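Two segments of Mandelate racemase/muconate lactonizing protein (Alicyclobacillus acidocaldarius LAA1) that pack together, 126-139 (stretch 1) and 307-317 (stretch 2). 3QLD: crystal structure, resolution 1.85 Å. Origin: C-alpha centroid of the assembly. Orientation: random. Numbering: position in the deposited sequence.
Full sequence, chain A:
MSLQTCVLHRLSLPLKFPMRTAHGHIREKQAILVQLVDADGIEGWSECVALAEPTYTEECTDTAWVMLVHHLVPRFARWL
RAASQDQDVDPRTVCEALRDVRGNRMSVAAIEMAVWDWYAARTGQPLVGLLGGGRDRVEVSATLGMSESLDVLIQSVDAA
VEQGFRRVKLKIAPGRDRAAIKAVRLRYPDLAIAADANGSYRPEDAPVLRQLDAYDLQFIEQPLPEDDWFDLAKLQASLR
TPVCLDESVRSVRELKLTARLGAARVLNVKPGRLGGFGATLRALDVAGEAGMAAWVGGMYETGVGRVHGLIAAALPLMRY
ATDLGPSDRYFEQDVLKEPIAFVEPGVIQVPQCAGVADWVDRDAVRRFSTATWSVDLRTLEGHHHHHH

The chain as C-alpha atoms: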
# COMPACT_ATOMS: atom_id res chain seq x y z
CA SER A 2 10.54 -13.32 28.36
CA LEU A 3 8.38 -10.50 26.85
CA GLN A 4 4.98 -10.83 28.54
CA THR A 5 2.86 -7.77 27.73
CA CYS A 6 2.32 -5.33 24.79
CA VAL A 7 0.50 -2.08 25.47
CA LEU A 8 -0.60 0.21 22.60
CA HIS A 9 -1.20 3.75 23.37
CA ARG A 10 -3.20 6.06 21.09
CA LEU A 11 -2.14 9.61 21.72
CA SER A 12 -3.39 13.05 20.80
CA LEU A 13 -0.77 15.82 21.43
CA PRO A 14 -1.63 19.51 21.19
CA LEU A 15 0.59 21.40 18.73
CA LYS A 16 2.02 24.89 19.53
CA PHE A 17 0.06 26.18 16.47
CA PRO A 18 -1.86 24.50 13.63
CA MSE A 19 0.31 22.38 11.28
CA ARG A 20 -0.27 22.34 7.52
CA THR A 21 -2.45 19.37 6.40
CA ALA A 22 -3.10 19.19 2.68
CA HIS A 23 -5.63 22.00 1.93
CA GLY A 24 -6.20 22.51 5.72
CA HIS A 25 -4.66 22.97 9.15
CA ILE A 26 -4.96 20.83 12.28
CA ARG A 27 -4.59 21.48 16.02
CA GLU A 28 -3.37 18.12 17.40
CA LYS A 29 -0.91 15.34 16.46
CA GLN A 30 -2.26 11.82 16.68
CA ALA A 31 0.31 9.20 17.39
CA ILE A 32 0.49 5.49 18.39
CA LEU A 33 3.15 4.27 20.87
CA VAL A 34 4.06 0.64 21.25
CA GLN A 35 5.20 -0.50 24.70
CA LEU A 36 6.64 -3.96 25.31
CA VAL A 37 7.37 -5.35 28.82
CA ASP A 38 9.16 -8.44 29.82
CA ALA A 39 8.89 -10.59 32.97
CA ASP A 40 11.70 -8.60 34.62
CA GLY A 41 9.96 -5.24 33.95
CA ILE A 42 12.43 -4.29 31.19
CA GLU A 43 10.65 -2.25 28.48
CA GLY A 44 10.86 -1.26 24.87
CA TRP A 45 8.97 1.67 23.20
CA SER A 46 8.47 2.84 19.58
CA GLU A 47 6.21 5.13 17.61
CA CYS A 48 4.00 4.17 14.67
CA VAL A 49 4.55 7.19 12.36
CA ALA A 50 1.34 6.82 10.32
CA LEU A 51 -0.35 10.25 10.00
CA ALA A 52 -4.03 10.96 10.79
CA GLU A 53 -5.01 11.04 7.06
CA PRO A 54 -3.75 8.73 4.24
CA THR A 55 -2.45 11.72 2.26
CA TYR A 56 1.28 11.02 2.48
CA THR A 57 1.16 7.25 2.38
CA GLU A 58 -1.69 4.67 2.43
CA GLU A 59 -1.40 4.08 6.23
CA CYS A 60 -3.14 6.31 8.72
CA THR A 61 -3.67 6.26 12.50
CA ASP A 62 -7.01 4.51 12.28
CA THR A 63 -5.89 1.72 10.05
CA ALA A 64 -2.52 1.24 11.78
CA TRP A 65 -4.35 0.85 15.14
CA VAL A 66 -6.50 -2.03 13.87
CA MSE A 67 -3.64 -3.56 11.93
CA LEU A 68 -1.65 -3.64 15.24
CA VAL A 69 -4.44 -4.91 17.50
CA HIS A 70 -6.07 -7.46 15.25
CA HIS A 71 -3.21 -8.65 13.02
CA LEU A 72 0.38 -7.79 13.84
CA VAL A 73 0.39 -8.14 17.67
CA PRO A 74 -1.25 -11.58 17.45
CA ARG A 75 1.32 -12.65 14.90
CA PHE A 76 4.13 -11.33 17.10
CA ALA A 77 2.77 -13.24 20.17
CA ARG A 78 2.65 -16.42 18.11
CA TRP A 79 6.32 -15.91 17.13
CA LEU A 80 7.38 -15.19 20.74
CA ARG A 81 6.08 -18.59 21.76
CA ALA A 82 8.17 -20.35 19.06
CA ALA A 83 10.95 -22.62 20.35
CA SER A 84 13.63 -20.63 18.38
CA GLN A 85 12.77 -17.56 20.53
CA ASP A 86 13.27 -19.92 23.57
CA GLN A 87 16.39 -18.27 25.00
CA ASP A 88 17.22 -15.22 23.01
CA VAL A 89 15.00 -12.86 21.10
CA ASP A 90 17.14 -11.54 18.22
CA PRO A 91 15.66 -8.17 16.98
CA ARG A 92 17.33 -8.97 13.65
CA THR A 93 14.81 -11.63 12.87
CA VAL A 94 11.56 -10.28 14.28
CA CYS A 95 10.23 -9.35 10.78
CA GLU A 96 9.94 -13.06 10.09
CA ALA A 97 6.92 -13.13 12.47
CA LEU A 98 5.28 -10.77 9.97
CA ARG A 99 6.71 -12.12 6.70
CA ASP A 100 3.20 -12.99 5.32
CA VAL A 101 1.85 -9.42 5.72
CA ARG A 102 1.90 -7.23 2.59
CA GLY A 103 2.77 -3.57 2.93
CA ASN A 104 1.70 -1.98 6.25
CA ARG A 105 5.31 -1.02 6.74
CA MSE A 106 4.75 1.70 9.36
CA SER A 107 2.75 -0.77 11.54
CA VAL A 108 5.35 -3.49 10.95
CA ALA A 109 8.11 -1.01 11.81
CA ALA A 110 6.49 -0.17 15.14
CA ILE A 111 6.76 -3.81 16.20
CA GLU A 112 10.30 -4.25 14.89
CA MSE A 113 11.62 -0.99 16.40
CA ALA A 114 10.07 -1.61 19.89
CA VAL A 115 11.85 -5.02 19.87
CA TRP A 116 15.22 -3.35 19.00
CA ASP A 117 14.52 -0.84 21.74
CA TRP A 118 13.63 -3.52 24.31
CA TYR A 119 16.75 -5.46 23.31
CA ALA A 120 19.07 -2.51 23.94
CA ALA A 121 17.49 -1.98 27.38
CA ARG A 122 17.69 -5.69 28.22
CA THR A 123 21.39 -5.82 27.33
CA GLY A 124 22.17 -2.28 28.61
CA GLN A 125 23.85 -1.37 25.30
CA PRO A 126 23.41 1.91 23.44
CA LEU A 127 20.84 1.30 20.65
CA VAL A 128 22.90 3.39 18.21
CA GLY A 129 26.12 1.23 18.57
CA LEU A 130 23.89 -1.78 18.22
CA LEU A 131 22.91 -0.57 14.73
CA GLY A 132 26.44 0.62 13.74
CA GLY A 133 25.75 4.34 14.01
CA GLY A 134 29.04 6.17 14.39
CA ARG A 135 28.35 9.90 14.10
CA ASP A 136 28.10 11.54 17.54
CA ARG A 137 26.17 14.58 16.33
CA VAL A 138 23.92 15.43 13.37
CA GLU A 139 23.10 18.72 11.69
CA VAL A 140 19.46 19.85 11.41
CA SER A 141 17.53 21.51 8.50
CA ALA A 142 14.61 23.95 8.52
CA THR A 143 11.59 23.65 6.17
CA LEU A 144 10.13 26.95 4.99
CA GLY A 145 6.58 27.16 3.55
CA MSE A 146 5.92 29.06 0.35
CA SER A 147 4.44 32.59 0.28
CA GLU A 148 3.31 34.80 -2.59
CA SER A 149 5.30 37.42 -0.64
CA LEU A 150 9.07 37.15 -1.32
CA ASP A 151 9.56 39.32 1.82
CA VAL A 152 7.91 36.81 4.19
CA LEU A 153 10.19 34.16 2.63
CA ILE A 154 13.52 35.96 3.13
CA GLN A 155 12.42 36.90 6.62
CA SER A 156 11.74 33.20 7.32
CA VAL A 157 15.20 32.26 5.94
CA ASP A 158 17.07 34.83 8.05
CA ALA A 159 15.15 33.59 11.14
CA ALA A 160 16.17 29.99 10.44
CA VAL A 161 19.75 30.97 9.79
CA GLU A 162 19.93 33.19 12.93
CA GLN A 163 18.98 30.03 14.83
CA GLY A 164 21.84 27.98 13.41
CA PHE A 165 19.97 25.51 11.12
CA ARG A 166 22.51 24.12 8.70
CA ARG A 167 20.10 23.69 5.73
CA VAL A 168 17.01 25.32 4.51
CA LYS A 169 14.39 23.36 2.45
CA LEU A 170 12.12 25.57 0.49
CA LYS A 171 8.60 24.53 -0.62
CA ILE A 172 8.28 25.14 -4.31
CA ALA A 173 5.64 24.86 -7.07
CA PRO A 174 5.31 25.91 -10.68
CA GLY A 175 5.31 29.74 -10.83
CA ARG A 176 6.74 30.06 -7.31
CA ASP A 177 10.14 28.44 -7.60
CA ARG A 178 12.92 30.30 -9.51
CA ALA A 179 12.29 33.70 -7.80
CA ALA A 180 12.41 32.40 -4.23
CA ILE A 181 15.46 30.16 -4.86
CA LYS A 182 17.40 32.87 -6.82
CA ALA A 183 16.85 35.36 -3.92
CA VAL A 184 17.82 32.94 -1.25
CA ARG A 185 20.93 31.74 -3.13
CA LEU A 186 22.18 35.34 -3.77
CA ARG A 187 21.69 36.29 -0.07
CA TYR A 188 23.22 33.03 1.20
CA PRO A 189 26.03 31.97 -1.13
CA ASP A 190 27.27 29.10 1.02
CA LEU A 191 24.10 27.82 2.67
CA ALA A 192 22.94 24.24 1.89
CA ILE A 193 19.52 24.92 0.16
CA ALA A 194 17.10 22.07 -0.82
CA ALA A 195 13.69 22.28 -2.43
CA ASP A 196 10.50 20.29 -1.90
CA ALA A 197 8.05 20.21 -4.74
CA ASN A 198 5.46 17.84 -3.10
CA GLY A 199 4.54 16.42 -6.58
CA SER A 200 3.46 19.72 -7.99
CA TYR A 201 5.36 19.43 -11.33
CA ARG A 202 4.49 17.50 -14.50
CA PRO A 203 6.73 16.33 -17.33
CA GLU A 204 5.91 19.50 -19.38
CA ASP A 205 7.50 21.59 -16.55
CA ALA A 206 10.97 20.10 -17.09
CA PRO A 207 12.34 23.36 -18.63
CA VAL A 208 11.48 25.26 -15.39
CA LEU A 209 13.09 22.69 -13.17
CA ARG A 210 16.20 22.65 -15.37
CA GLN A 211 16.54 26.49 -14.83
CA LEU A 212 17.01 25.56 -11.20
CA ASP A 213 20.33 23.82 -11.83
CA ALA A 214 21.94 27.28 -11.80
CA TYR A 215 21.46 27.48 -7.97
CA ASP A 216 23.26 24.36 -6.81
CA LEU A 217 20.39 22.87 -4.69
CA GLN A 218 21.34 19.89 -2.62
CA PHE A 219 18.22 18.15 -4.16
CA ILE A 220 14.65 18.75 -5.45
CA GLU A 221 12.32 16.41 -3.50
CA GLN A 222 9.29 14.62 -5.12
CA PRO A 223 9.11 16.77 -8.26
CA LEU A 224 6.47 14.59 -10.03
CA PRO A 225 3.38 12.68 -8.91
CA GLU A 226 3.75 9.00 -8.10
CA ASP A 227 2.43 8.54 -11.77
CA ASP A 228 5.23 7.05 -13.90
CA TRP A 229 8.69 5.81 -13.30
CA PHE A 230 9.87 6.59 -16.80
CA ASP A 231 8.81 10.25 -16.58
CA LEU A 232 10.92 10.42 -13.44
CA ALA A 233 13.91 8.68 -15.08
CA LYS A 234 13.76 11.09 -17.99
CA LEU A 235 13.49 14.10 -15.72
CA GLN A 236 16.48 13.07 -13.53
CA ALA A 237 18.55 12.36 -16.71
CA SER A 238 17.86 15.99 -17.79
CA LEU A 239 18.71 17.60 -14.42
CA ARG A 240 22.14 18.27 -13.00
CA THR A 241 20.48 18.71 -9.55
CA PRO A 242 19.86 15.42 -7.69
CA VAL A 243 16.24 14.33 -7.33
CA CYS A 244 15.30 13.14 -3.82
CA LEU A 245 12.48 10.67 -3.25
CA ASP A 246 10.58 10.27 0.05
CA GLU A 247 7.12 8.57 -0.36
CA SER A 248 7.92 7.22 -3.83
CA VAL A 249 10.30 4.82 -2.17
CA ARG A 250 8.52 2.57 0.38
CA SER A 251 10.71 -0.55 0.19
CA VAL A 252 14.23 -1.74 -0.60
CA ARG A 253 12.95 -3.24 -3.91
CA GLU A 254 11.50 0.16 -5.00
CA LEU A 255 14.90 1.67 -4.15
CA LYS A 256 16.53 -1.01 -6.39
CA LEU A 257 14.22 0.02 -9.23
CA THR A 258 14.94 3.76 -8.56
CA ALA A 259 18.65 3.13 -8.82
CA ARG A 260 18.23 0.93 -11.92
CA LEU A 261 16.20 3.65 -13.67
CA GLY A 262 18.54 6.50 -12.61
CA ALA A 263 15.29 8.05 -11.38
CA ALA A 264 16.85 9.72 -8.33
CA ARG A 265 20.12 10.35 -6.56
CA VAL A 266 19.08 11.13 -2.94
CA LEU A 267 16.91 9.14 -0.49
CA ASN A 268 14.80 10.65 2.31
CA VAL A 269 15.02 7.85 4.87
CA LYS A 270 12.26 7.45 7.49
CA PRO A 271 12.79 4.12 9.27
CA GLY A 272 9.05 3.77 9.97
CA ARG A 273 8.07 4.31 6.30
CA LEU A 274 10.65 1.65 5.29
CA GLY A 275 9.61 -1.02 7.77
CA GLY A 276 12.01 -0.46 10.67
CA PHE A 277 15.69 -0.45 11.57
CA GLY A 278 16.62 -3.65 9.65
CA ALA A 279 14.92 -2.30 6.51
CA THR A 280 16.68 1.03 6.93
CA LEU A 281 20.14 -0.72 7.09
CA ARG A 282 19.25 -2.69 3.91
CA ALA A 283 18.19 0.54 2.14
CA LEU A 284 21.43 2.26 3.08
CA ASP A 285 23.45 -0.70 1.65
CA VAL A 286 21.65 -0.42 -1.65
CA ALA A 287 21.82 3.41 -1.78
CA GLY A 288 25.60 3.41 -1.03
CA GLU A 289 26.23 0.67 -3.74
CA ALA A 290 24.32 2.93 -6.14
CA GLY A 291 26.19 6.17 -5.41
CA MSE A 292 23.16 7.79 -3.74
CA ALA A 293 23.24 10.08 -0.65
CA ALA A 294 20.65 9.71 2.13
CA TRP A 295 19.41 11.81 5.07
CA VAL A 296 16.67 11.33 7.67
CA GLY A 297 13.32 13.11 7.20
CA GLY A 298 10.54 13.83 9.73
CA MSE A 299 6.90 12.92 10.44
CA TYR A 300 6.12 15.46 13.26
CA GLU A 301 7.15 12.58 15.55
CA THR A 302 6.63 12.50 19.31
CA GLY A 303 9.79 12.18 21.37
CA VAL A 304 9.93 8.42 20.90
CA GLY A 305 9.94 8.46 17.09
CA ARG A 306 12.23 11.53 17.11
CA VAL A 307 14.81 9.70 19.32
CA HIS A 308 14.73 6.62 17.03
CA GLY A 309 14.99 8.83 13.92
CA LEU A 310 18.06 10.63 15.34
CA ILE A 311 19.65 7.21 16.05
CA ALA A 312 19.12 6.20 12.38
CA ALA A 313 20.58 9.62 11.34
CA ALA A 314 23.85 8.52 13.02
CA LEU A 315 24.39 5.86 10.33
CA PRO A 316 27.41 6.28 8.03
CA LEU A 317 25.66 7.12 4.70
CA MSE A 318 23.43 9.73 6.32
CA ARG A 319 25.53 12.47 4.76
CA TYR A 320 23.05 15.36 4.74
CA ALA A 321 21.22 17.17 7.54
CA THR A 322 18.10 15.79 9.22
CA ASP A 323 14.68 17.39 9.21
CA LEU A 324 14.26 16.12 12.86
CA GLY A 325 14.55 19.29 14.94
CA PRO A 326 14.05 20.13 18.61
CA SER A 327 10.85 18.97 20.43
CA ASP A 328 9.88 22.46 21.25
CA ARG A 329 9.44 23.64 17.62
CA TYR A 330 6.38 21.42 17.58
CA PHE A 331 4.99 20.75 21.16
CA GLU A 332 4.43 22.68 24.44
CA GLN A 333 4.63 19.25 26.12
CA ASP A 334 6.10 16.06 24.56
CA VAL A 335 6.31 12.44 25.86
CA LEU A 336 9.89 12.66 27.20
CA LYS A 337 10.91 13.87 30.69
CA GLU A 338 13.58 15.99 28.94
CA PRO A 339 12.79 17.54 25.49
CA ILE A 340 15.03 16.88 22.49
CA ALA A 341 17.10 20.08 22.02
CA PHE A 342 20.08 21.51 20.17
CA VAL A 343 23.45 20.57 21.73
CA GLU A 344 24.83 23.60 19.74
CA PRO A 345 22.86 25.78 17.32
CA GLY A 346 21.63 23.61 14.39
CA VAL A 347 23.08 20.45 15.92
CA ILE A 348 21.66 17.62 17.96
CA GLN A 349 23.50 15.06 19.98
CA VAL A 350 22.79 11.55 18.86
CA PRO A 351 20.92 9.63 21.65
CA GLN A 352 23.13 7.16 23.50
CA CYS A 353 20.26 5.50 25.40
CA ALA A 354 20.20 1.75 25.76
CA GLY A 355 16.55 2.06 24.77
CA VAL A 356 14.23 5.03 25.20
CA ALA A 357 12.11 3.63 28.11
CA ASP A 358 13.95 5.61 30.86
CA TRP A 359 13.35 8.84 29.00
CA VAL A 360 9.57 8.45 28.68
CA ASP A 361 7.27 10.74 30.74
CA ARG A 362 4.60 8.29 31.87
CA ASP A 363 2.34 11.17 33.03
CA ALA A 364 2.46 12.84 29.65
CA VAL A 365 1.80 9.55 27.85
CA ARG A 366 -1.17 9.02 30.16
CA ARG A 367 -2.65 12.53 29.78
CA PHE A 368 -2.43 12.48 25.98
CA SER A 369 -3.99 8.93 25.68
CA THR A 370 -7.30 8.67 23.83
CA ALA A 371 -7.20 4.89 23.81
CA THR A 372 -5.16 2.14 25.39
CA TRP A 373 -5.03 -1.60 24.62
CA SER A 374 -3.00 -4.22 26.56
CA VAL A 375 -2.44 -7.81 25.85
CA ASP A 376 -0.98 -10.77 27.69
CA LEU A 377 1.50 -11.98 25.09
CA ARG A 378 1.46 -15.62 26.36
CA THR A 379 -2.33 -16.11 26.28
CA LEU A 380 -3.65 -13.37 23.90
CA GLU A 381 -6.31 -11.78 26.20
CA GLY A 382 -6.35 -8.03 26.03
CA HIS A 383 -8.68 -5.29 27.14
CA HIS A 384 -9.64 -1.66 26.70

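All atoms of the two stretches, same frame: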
# COMPACT_ATOMS: atom_id res chain seq x y z
N PRO A 126 23.95 0.85 24.28
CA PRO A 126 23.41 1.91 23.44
C PRO A 126 22.79 1.36 22.14
O PRO A 126 23.43 0.58 21.40
CB PRO A 126 24.64 2.78 23.14
CG PRO A 126 25.49 2.68 24.46
CD PRO A 126 25.21 1.24 24.95
N LEU A 127 21.53 1.71 21.89
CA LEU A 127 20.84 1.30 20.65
C LEU A 127 21.61 1.72 19.41
O LEU A 127 21.78 0.92 18.50
CB LEU A 127 19.38 1.81 20.61
CG LEU A 127 18.58 1.44 19.32
CD1 LEU A 127 18.54 -0.09 19.05
CD2 LEU A 127 17.18 1.94 19.49
N VAL A 128 22.12 2.95 19.38
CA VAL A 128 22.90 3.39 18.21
C VAL A 128 24.18 2.53 17.80
O VAL A 128 24.39 2.19 16.62
CB VAL A 128 23.19 4.89 18.27
CG1 VAL A 128 24.22 5.22 19.38
CG2 VAL A 128 23.70 5.38 16.91
N GLY A 129 24.98 2.12 18.80
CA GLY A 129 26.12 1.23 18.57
C GLY A 129 25.63 -0.13 18.12
O GLY A 129 26.31 -0.87 17.36
N LEU A 130 24.45 -0.49 18.59
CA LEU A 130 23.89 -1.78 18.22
C LEU A 130 23.61 -1.86 16.73
O LEU A 130 23.79 -2.91 16.12
CB LEU A 130 22.62 -2.07 19.03
CG LEU A 130 22.81 -2.61 20.45
CD1 LEU A 130 21.62 -3.44 20.74
CD2 LEU A 130 24.08 -3.46 20.61
N LEU A 131 23.17 -0.73 16.16
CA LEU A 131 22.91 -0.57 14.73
C LEU A 131 24.10 -0.06 13.90
O LEU A 131 23.96 0.15 12.70
CB LEU A 131 21.73 0.39 14.51
CG LEU A 131 20.44 -0.08 15.20
CD1 LEU A 131 19.55 1.10 15.50
CD2 LEU A 131 19.76 -1.11 14.37
N GLY A 132 25.27 0.17 14.52
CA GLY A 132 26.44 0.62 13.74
C GLY A 132 26.46 2.11 13.42
O GLY A 132 27.06 2.57 12.43
N GLY A 133 25.81 2.90 14.25
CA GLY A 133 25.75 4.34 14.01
C GLY A 133 26.91 4.99 14.71
O GLY A 133 27.01 4.92 15.95
N GLY A 134 27.77 5.63 13.91
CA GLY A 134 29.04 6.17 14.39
C GLY A 134 28.97 7.63 14.73
O GLY A 134 29.46 8.04 15.79
N ARG A 135 28.39 8.45 13.86
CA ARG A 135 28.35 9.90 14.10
C ARG A 135 27.87 10.22 15.53
O ARG A 135 26.97 9.56 16.06
CB ARG A 135 27.45 10.54 13.06
CG ARG A 135 27.50 9.76 11.78
CD ARG A 135 26.40 10.06 10.80
NE ARG A 135 27.00 10.49 9.54
CZ ARG A 135 27.22 11.77 9.26
NH1 ARG A 135 26.86 12.71 10.13
NH2 ARG A 135 27.77 12.12 8.09
N ASP A 136 28.47 11.23 16.17
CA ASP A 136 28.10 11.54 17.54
C ASP A 136 27.09 12.65 17.58
O ASP A 136 26.33 12.77 18.52
CB ASP A 136 29.35 11.91 18.37
CG ASP A 136 30.06 10.67 18.90
OD1 ASP A 136 29.51 10.07 19.86
OD2 ASP A 136 31.14 10.30 18.36
N ARG A 137 27.09 13.46 16.52
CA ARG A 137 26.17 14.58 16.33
C ARG A 137 25.66 14.61 14.89
O ARG A 137 26.29 14.02 13.98
CB ARG A 137 26.86 15.88 16.60
CG ARG A 137 27.35 15.98 17.99
CD ARG A 137 28.12 17.29 18.17
NE ARG A 137 28.49 17.41 19.58
CZ ARG A 137 28.59 18.57 20.25
NH1 ARG A 137 28.37 19.73 19.64
NH2 ARG A 137 28.93 18.54 21.54
N VAL A 138 24.52 15.28 14.69
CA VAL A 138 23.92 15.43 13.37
C VAL A 138 23.46 16.86 13.18
O VAL A 138 23.01 17.52 14.14
CB VAL A 138 22.75 14.43 13.14
CG1 VAL A 138 23.23 12.94 13.33
CG2 VAL A 138 21.64 14.73 14.13
N GLU A 139 23.58 17.38 11.95
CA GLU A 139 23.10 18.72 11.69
C GLU A 139 21.63 18.68 11.28
O GLU A 139 21.20 17.67 10.75
CB GLU A 139 23.80 19.36 10.53
CG GLU A 139 25.30 19.17 10.42
CD GLU A 139 25.80 19.91 9.18
OE1 GLU A 139 25.56 19.42 8.04
OE2 GLU A 139 26.41 20.98 9.34
N VAL A 307 13.61 10.41 18.78
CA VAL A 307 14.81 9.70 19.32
C VAL A 307 15.30 8.59 18.40
O VAL A 307 16.47 8.58 18.00
CB VAL A 307 14.58 9.18 20.77
CG1 VAL A 307 15.65 8.11 21.12
CG2 VAL A 307 14.66 10.35 21.68
N HIS A 308 14.40 7.70 17.99
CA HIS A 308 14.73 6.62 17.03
C HIS A 308 15.23 7.09 15.67
O HIS A 308 16.08 6.44 15.06
CB HIS A 308 13.53 5.65 16.86
CG HIS A 308 13.36 4.70 18.02
ND1 HIS A 308 12.31 3.82 18.10
CD2 HIS A 308 14.10 4.52 19.14
CE1 HIS A 308 12.42 3.10 19.22
NE2 HIS A 308 13.51 3.50 19.86
N GLY A 309 14.68 8.24 15.21
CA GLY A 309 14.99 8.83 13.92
C GLY A 309 16.37 9.50 14.02
O GLY A 309 17.15 9.43 13.11
N LEU A 310 16.65 10.18 15.13
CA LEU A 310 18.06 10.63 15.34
C LEU A 310 19.10 9.50 15.44
O LEU A 310 20.18 9.64 14.94
CB LEU A 310 18.12 11.57 16.52
CG LEU A 310 17.26 12.84 16.40
CD1 LEU A 310 16.80 13.43 17.76
CD2 LEU A 310 17.91 14.01 15.61
N ILE A 311 18.77 8.37 16.06
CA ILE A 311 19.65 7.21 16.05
C ILE A 311 19.91 6.69 14.62
O ILE A 311 21.03 6.43 14.26
CB ILE A 311 19.12 6.14 16.98
CG1 ILE A 311 19.27 6.64 18.44
CG2 ILE A 311 19.72 4.76 16.68
CD1 ILE A 311 18.48 5.88 19.46
N ALA A 312 18.88 6.50 13.80
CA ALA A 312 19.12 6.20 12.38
C ALA A 312 20.00 7.30 11.66
O ALA A 312 20.83 6.99 10.79
CB ALA A 312 17.78 6.03 11.65
N ALA A 313 19.79 8.55 11.98
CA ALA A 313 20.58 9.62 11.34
C ALA A 313 22.08 9.60 11.67
O ALA A 313 22.85 10.30 11.02
CB ALA A 313 20.04 10.92 11.67
N ALA A 314 22.45 8.78 12.65
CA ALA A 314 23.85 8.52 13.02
C ALA A 314 24.56 7.54 12.04
O ALA A 314 25.79 7.36 12.07
CB ALA A 314 23.87 7.95 14.43
N LEU A 315 23.80 6.89 11.16
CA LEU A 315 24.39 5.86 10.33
C LEU A 315 25.33 6.46 9.26
O LEU A 315 25.19 7.65 8.89
CB LEU A 315 23.32 4.92 9.73
CG LEU A 315 22.48 4.22 10.80
CD1 LEU A 315 21.13 3.80 10.16
CD2 LEU A 315 23.21 2.98 11.46
N PRO A 316 26.34 5.67 8.81
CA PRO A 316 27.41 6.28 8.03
C PRO A 316 26.97 7.02 6.77
O PRO A 316 27.47 8.11 6.55
CB PRO A 316 28.34 5.10 7.68
CG PRO A 316 28.17 4.15 8.75
CD PRO A 316 26.66 4.25 9.11
N LEU A 317 26.05 6.46 5.97
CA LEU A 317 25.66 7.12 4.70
C LEU A 317 24.74 8.33 4.85
O LEU A 317 24.43 9.04 3.85
CB LEU A 317 25.08 6.12 3.70
CG LEU A 317 24.75 6.62 2.27
CD1 LEU A 317 25.96 6.58 1.28
CD2 LEU A 317 23.65 5.77 1.70

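The contact is mostly a matter of fit: a short helix, the turn that ends it and the strand that follows are laid against a second helix and its C-terminal turn. Together the two surfaces bury 633 Å², with few polar links.

The central bump is Ile311. Its CA-to-CB bond points toward stretch 1, and its branches enter a hollow lined by Leu127, Val128 and Leu131, three side chains whose CA-to-CB bonds also point toward stretch 2. Ile311 CD1 lies 4.1 Å from Leu127 CD2, while Ile311 CG2 is 3.8 Å from Val128 CB and 3.8 Å from Leu131 CD1. The branched side chain is broad enough to meet all three residues at once. Beyond Ile311, Leu127 CD2 also reaches His308 NE2 at 4.0 Å; that nitrogen is hydrogen-bonded elsewhere in the structure, so it can sit beside a methyl without an unmet polar need.

One turn further along, the rule reverses and small residues make room. Val128, with chi1 in p, sets CG2 3.6 Å from Ala314 CB, a close methyl-to-methyl fit. Gly133 completes this tight spot, its CA 4.2 Å from that of Leu315. A CB on Gly133 would lie 3.1 Å from Ala314 CB and would clash with Val128 CG2 at 2.6 Å, so the bare backbone is what lets the chains come so near. Gly132 is glycine for a different reason: it has positive phi in a Schellman motif, where a CB would be jammed against the carbonyl oxygen of the preceding residue. Gly133 N bonds back to Val128 O at 2.9 Å, folding the chain across the helix end.

Leu315 fits against this turn. Its CA-to-CB bond points away from stretch 1, yet with chi1 m and chi2 t its end comes back, placing CD2 3.2 Å from Leu131 O and 3.8 Å from Gly133 N. Pro316 adds a compact shoulder at the exposed margin, its CD 3.7 Å from Gly132 O.

The polar links converge on one carbonyl. Ala314 O accepts two weak hydrogen bonds, from Gly134 N at 3.2 Å and Arg135 N at 3.3 Å, with N–H…O angles of 125° and 142°. The aliphatic part of Arg135 then lies along the backbone of stretch 2: its CG is 3.0 Å from Ala314 O and its CD 3.3 Å from Leu315 O. A long side chain suits this partly exposed place, since its methylenes pack on the carbonyls of Ala314 and Leu315, and its NE lies 3.4 Å from Leu315 O.

The CA-to-CB bonds of Asp136, just before the strand, and Arg137, at its start, point away, whereas Val138 turns toward stretch 2 and is buried. Its two methyls reach two neighbouring residues: CG2 meets Leu310 CD2 at 4.1 Å, and CG1 approaches Ala313 CB at 4.1 Å and Ala313 O at 3.5 Å. Val138 packs against the small Ala313 without crowding it.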